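Local coordinates for flavin reductase (Uncultured bacterium, PDB 5CHO), which probably uses NADH or NADPH to reduce flavin, supplying reduced FAD to the partner tryptophan halogenase of a bacterial two-component system, at residues 72-77 against 164-169; 97-102 against 138-143. All coordinates share one frame; numbering follows the deposited sequence.

Overall arrangement
Both contacts reach the same large antiparallel sheet of the flavin reductase-like domain. Contact 1 is a pairing inside it, joining strand 74-81 to strand 160-172; contact 2 sets the short strand 138-140 and the turn after it against strand 95-100. Along the chain the order is 72-77, 97-102, 138-143, 164-169, so contact 2 lies wholly between the two halves of contact 1. Their centres are about 17 Å apart and their nearest atoms about 5 Å, without touching. Strand 145-157 links them, pairing with both 95-100 and 160-172. FAD lies about 8 Å from the Leu77 side chain and about 10 Å from that of Val98, so both lie a short way from the flavin.

Contact 1 (72-77 against 164-169); sequences DPPLIL and VGRLLT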
ATOM      1  N   ASP A  72      17.467   1.139  -1.904  1.00 51.98           N
ATOM      2  CA  ASP A  72      18.622   1.825  -2.457  1.00 47.68           C
ATOM      3  C   ASP A  72      18.293   2.392  -3.838  1.00 45.21           C
ATOM      4  O   ASP A  72      18.304   1.659  -4.828  1.00 49.82           O
ATOM      5  CB  ASP A  72      19.803   0.856  -2.538  1.00 54.81           C
ATOM      6  CG  ASP A  72      21.082   1.528  -2.978  1.00 61.11           C
ATOM      7  OD1 ASP A  72      21.601   2.365  -2.210  1.00 67.94           O
ATOM      8  OD2 ASP A  72      21.574   1.213  -4.082  1.00 71.94           O
ATOM      9  N   PRO A  73      17.990   3.700  -3.915  1.00 41.86           N
ATOM     10  CA  PRO A  73      17.852   4.651  -2.806  1.00 47.09           C
ATOM     11  C   PRO A  73      16.579   4.423  -1.982  1.00 47.65           C
ATOM     12  O   PRO A  73      15.619   3.840  -2.490  1.00 44.52           O
ATOM     13  CB  PRO A  73      17.806   6.003  -3.513  1.00 42.71           C
ATOM     14  CG  PRO A  73      17.169   5.706  -4.818  1.00 45.42           C
ATOM     15  CD  PRO A  73      17.635   4.322  -5.203  1.00 39.04           C
ATOM     16  N   PRO A  74      16.571   4.882  -0.723  1.00 46.48           N
ATOM     17  CA  PRO A  74      15.404   4.742   0.153  1.00 45.34           C
ATOM     18  C   PRO A  74      14.219   5.581  -0.333  1.00 43.98           C
ATOM     19  O   PRO A  74      14.250   6.808  -0.224  1.00 40.47           O
ATOM     20  CB  PRO A  74      15.921   5.243   1.502  1.00 44.49           C
ATOM     21  CG  PRO A  74      16.977   6.222   1.148  1.00 47.34           C
ATOM     22  CD  PRO A  74      17.623   5.707  -0.107  1.00 44.77           C
ATOM     23  N   LEU A  75      13.195   4.916  -0.861  1.00 39.29           N
ATOM     24  CA  LEU A  75      12.037   5.584  -1.440  1.00 35.95           C
ATOM     25  C   LEU A  75      10.725   5.064  -0.856  1.00 37.35           C
ATOM     26  O   LEU A  75      10.622   3.897  -0.478  1.00 35.58           O
ATOM     27  CB  LEU A  75      12.015   5.396  -2.957  1.00 38.36           C
ATOM     28  CG  LEU A  75      13.137   5.928  -3.853  1.00 40.69           C
ATOM     29  CD1 LEU A  75      12.870   5.627  -5.312  1.00 37.14           C
ATOM     30  CD2 LEU A  75      13.348   7.418  -3.641  1.00 43.88           C
ATOM     31  N   ILE A  76       9.730   5.945  -0.776  1.00 36.68           N
ATOM     32  CA  ILE A  76       8.356   5.546  -0.474  1.00 30.91           C
ATOM     33  C   ILE A  76       7.420   6.235  -1.455  1.00 33.63           C
ATOM     34  O   ILE A  76       7.847   7.117  -2.200  1.00 34.71           O
ATOM     35  CB  ILE A  76       7.947   5.885   0.978  1.00 32.67           C
ATOM     36  CG1 ILE A  76       8.030   7.393   1.249  1.00 34.49           C
ATOM     37  CG2 ILE A  76       8.828   5.136   1.961  1.00 31.57           C
ATOM     38  CD1 ILE A  76       6.725   8.141   1.034  1.00 33.39           C
ATOM     39  N   LEU A  77       6.152   5.831  -1.477  1.00 28.45           N
ATOM     40  CA  LEU A  77       5.168   6.549  -2.276  1.00 29.78           C
ATOM     41  C   LEU A  77       3.841   6.706  -1.551  1.00 32.18           C
ATOM     42  O   LEU A  77       3.517   5.949  -0.638  1.00 33.02           O
ATOM     43  CB  LEU A  77       4.956   5.852  -3.627  1.00 25.82           C
ATOM     44  CG  LEU A  77       4.264   4.494  -3.758  1.00 29.78           C
ATOM     45  CD1 LEU A  77       2.752   4.571  -3.533  1.00 25.22           C
ATOM     46  CD2 LEU A  77       4.568   3.935  -5.138  1.00 26.21           C
ATOM     47  N   VAL A 164       6.401  10.009  -5.231  1.00 31.61           N
ATOM     48  CA  VAL A 164       7.517   9.213  -4.738  1.00 33.03           C
ATOM     49  C   VAL A 164       8.445  10.111  -3.933  1.00 39.64           C
ATOM     50  O   VAL A 164       8.924  11.127  -4.437  1.00 35.82           O
ATOM     51  CB  VAL A 164       8.306   8.554  -5.881  1.00 40.60           C
ATOM     52  CG1 VAL A 164       9.353   7.603  -5.325  1.00 34.18           C
ATOM     53  CG2 VAL A 164       7.368   7.819  -6.818  1.00 34.74           C
ATOM     54  N   GLY A 165       8.683   9.740  -2.679  1.00 34.53           N
ATOM     55  CA  GLY A 165       9.547  10.514  -1.808  1.00 38.66           C
ATOM     56  C   GLY A 165      10.825   9.772  -1.490  1.00 39.52           C
ATOM     57  O   GLY A 165      10.789   8.585  -1.168  1.00 34.36           O
ATOM     58  N   ARG A 166      11.955  10.464  -1.588  1.00 39.48           N
ATOM     59  CA  ARG A 166      13.208   9.915  -1.096  1.00 46.24           C
ATOM     60  C   ARG A 166      13.350  10.283   0.373  1.00 42.58           C
ATOM     61  O   ARG A 166      13.211  11.447   0.746  1.00 36.81           O
ATOM     62  CB  ARG A 166      14.416  10.418  -1.891  1.00 46.04           C
ATOM     63  CG  ARG A 166      15.701   9.783  -1.383  1.00 60.06           C
ATOM     64  CD  ARG A 166      16.968  10.245  -2.069  1.00 64.91           C
ATOM     65  NE  ARG A 166      18.092   9.495  -1.515  1.00 68.51           N
ATOM     66  CZ  ARG A 166      19.289   9.366  -2.079  1.00 70.64           C
ATOM     67  NH1 ARG A 166      19.558   9.937  -3.247  1.00 79.76           N
ATOM     68  NH2 ARG A 166      20.223   8.653  -1.464  1.00 65.91           N
ATOM     69  N   LEU A 167      13.614   9.282   1.205  1.00 38.07           N
ATOM     70  CA  LEU A 167      13.673   9.484   2.643  1.00 40.77           C
ATOM     71  C   LEU A 167      14.858  10.358   3.040  1.00 43.30           C
ATOM     72  O   LEU A 167      15.972  10.160   2.554  1.00 47.99           O
ATOM     73  CB  LEU A 167      13.750   8.129   3.359  1.00 37.97           C
ATOM     74  CG  LEU A 167      12.521   7.230   3.168  1.00 42.07           C
ATOM     75  CD1 LEU A 167      12.626   5.928   3.953  1.00 36.13           C
ATOM     76  CD2 LEU A 167      11.257   7.975   3.544  1.00 43.26           C
ATOM     77  N   LEU A 168      14.607  11.319   3.928  1.00 45.08           N
ATOM     78  CA  LEU A 168      15.670  12.120   4.531  1.00 44.60           C
ATOM     79  C   LEU A 168      15.880  11.620   5.945  1.00 48.13           C
ATOM     80  O   LEU A 168      17.002  11.606   6.450  1.00 55.32           O
ATOM     81  CB  LEU A 168      15.323  13.608   4.542  1.00 39.09           C
ATOM     82  CG  LEU A 168      14.657  14.188   3.299  1.00 41.14           C
ATOM     83  CD1 LEU A 168      14.280  15.645   3.569  1.00 45.66           C
ATOM     84  CD2 LEU A 168      15.584  14.064   2.111  1.00 39.51           C
ATOM     85  N   THR A 169      14.784  11.214   6.577  1.00 42.91           N
ATOM     86  CA  THR A 169      14.836  10.592   7.889  1.00 42.08           C
ATOM     87  C   THR A 169      13.752   9.541   8.014  1.00 40.85           C
ATOM     88  O   THR A 169      12.749   9.558   7.300  1.00 39.64           O
ATOM     89  CB  THR A 169      14.652  11.605   9.041  1.00 42.78           C
ATOM     90  OG1 THR A 169      13.358  12.214   8.952  1.00 46.38           O
ATOM     91  CG2 THR A 169      15.726  12.678   9.007  1.00 45.24           C
TER
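Pro74 and Leu167 begin a ladder of three backbone hydrogen bonds between antiparallel strands. Leu167 N donates to Pro74 O (2.9 Å), and Ile76 and Gly165 form a hydrogen-bonded pair, Ile76 N giving to Gly165 O and Gly165 N to Ile76 O (2.8 Å). Having no N-H to return, Pro74 leaves its end of the ladder with a single bond. Leu75 with Arg166 and Leu77 with Val164 are the non-hydrogen-bonded pairs.

Apolar side chains meet on both faces. On one, Leu75 lays CD2 against Arg166 CB at 3.6 Å, while its CD1 reaches Val164 CG1 at 4.0 Å. On the other, Ile76 and Leu167 cross at about a right angle, Ile76 CG1 meeting Leu167 CD2 at 4.0 Å; Cys149 of strand 145-157 touches both. Gly165 adds no side chain there, and Ile76 packs against Leu167 instead.

The third kind is proline carbons packing on the Arg166 guanidinium. With CG anti to the backbone N (chi1 -178°) and the chain extended to NE, Arg166 carries this group to the two prolines. Pro73 CB sits over the centre of one face, 3.9 Å from Arg166 CZ, and Pro74 CD approaches obliquely. Pro73, after a cis peptide, also packs on Gly158 of the second subunit. The seam is thus mostly apolar and held by main-chain bonds, with the Arg166 charge at its exposed end over the prolines.

Contact 2 (97-102 against 138-143); sequences GVSVLA and PLARGA
Ser99 turns its side chain toward Leu139 and Ala140, and each of its atoms has a task. CB rests 4.1 Å from Ala143 CB and equally near Ala140 CB, small methyls that let the two chains come close. The hydroxyl, anti to the carbonyl carbon (chi1 -49°), reaches the other backbone: Ser99 OG accepts a hydrogen bond from Ala140 N at 3.1 Å, nearly straight at 163°. A water modelled 2.5 Å from Ser99 OG, a rather short and so doubtful distance, donates to Pro138 O at 3.0 Å. An alanine here would probably leave Ala140 N without its acceptor and break the only hydrogen bond made directly between the two segments.

The two strands run almost parallel, at 5°, but their axes stay 6.4 Å apart and a side chain does the bridging. Strand 95-100 belongs to the large antiparallel sheet, whereas 138-140 pairs with 129-131 in a separate two-stranded one. After it, a type II turn from Ala140 to Ala143 leads into strand 145-157, with Gly142 taking the positive phi that suits a residue lacking CB.

Beside the hydroxyl, Leu139 CD2 lies 3.7 Å from Ser99 OG and passes over Gly97, whose missing side chain leaves room for it. Trp146 touches both Ser99 and Leu139. Farther along, Ala102 CB approaches Gly142 O at 3.6 Å, a carbonyl that accepts a hydrogen bond from Arg176.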
ATOM      1  N   GLY A  97       6.074  15.010   5.413  1.00 32.36           N
ATOM      2  CA  GLY A  97       6.181  14.075   6.516  1.00 27.79           C
ATOM      3  C   GLY A  97       5.142  12.980   6.394  1.00 30.68           C
ATOM      4  O   GLY A  97       4.120  13.151   5.731  1.00 29.39           O
ATOM      5  N   VAL A  98       5.422  11.845   7.022  1.00 28.86           N
ATOM      6  CA  VAL A  98       4.487  10.731   7.087  1.00 24.68           C
ATOM      7  C   VAL A  98       4.528  10.151   8.493  1.00 30.54           C
ATOM      8  O   VAL A  98       5.605   9.839   9.000  1.00 32.95           O
ATOM      9  CB  VAL A  98       4.840   9.634   6.049  1.00 28.59           C
ATOM     10  CG1 VAL A  98       3.883   8.452   6.146  1.00 29.42           C
ATOM     11  CG2 VAL A  98       4.858  10.207   4.630  1.00 26.19           C
ATOM     12  N   SER A  99       3.363  10.016   9.123  1.00 30.22           N
ATOM     13  CA  SER A  99       3.267   9.410  10.449  1.00 27.93           C
ATOM     14  C   SER A  99       2.360   8.195  10.390  1.00 30.74           C
ATOM     15  O   SER A  99       1.213   8.297   9.968  1.00 27.45           O
ATOM     16  CB  SER A  99       2.732  10.409  11.481  1.00 27.70           C
ATOM     17  OG  SER A  99       3.417  11.645  11.416  1.00 32.26           O
ATOM     18  N   VAL A 100       2.872   7.053  10.833  1.00 27.74           N
ATOM     19  CA  VAL A 100       2.109   5.817  10.823  1.00 26.02           C
ATOM     20  C   VAL A 100       1.326   5.742  12.127  1.00 28.87           C
ATOM     21  O   VAL A 100       1.900   5.809  13.214  1.00 30.67           O
ATOM     22  CB  VAL A 100       3.036   4.600  10.656  1.00 28.08           C
ATOM     23  CG1 VAL A 100       2.254   3.298  10.758  1.00 24.54           C
ATOM     24  CG2 VAL A 100       3.762   4.684   9.324  1.00 24.93           C
ATOM     25  N   LEU A 101       0.011   5.590  12.020  1.00 25.24           N
ATOM     26  CA  LEU A 101      -0.858   5.811  13.170  1.00 25.53           C
ATOM     27  C   LEU A 101      -1.088   4.577  14.025  1.00 29.71           C
ATOM     28  O   LEU A 101      -1.327   3.480  13.520  1.00 28.07           O
ATOM     29  CB  LEU A 101      -2.208   6.354  12.702  1.00 27.06           C
ATOM     30  CG  LEU A 101      -2.161   7.729  12.029  1.00 24.08           C
ATOM     31  CD1 LEU A 101      -3.557   8.154  11.616  1.00 25.19           C
ATOM     32  CD2 LEU A 101      -1.519   8.774  12.942  1.00 22.86           C
ATOM     33  N   ALA A 102      -1.015   4.788  15.337  1.00 30.66           N
ATOM     34  CA  ALA A 102      -1.376   3.775  16.321  1.00 28.90           C
ATOM     35  C   ALA A 102      -2.891   3.646  16.419  1.00 31.53           C
ATOM     36  O   ALA A 102      -3.628   4.505  15.938  1.00 28.35           O
ATOM     37  CB  ALA A 102      -0.782   4.116  17.672  1.00 28.32           C
ATOM     38  N   PRO A 138       4.866  18.626  10.077  1.00 36.48           N
ATOM     39  CA  PRO A 138       4.333  18.059  11.320  1.00 33.90           C
ATOM     40  C   PRO A 138       4.368  16.533  11.355  1.00 33.33           C
ATOM     41  O   PRO A 138       4.032  15.871  10.372  1.00 31.05           O
ATOM     42  CB  PRO A 138       2.889  18.572  11.354  1.00 34.20           C
ATOM     43  CG  PRO A 138       2.893  19.788  10.504  1.00 33.42           C
ATOM     44  CD  PRO A 138       3.905  19.536   9.430  1.00 34.95           C
ATOM     45  N   LEU A 139       4.777  15.996  12.500  1.00 36.46           N
ATOM     46  CA  LEU A 139       4.782  14.562  12.746  1.00 34.38           C
ATOM     47  C   LEU A 139       4.006  14.300  14.029  1.00 37.22           C
ATOM     48  O   LEU A 139       4.241  14.949  15.049  1.00 33.91           O
ATOM     49  CB  LEU A 139       6.217  14.037  12.849  1.00 35.90           C
ATOM     50  CG  LEU A 139       7.075  14.206  11.593  1.00 37.12           C
ATOM     51  CD1 LEU A 139       8.542  13.963  11.907  1.00 41.54           C
ATOM     52  CD2 LEU A 139       6.607  13.243  10.512  1.00 33.45           C
ATOM     53  N   ALA A 140       3.078  13.351  13.971  1.00 32.35           N
ATOM     54  CA  ALA A 140       2.184  13.090  15.091  1.00 29.37           C
ATOM     55  C   ALA A 140       2.863  12.302  16.208  1.00 34.74           C
ATOM     56  O   ALA A 140       3.392  11.212  15.984  1.00 37.86           O
ATOM     57  CB  ALA A 140       0.946  12.356  14.612  1.00 27.60           C
ATOM     58  N   ARG A 141       2.847  12.869  17.408  1.00 31.49           N
ATOM     59  CA  ARG A 141       3.326  12.189  18.599  1.00 33.23           C
ATOM     60  C   ARG A 141       2.458  10.966  18.883  1.00 33.77           C
ATOM     61  O   ARG A 141       1.246  10.996  18.668  1.00 34.12           O
ATOM     62  CB  ARG A 141       3.307  13.153  19.785  1.00 40.51           C
ATOM     63  CG  ARG A 141       4.225  14.339  19.588  1.00 43.30           C
ATOM     64  CD  ARG A 141       4.528  15.062  20.878  1.00 46.98           C
ATOM     65  NE  ARG A 141       5.402  16.204  20.634  1.00 53.83           N
ATOM     66  CZ  ARG A 141       6.728  16.131  20.552  1.00 59.42           C
ATOM     67  NH1 ARG A 141       7.356  14.968  20.699  1.00 57.27           N
ATOM     68  NH2 ARG A 141       7.433  17.230  20.318  1.00 58.76           N
ATOM     69  N   GLY A 142       3.079   9.892  19.358  1.00 35.69           N
ATOM     70  CA  GLY A 142       2.358   8.665  19.650  1.00 35.29           C
ATOM     71  C   GLY A 142       2.243   7.747  18.448  1.00 31.66           C
ATOM     72  O   GLY A 142       1.688   6.654  18.553  1.00 32.79           O
ATOM     73  N   ALA A 143       2.754   8.192  17.303  1.00 32.49           N
ATOM     74  CA  ALA A 143       2.734   7.381  16.088  1.00 32.65           C
ATOM     75  C   ALA A 143       3.657   6.173  16.217  1.00 34.10           C
ATOM     76  O   ALA A 143       4.597   6.182  17.013  1.00 34.80           O
ATOM     77  CB  ALA A 143       3.132   8.221  14.882  1.00 35.42           C
TER
HETATM   78  O   HOH W   1       3.262  13.171   9.440  1.00 24.56           O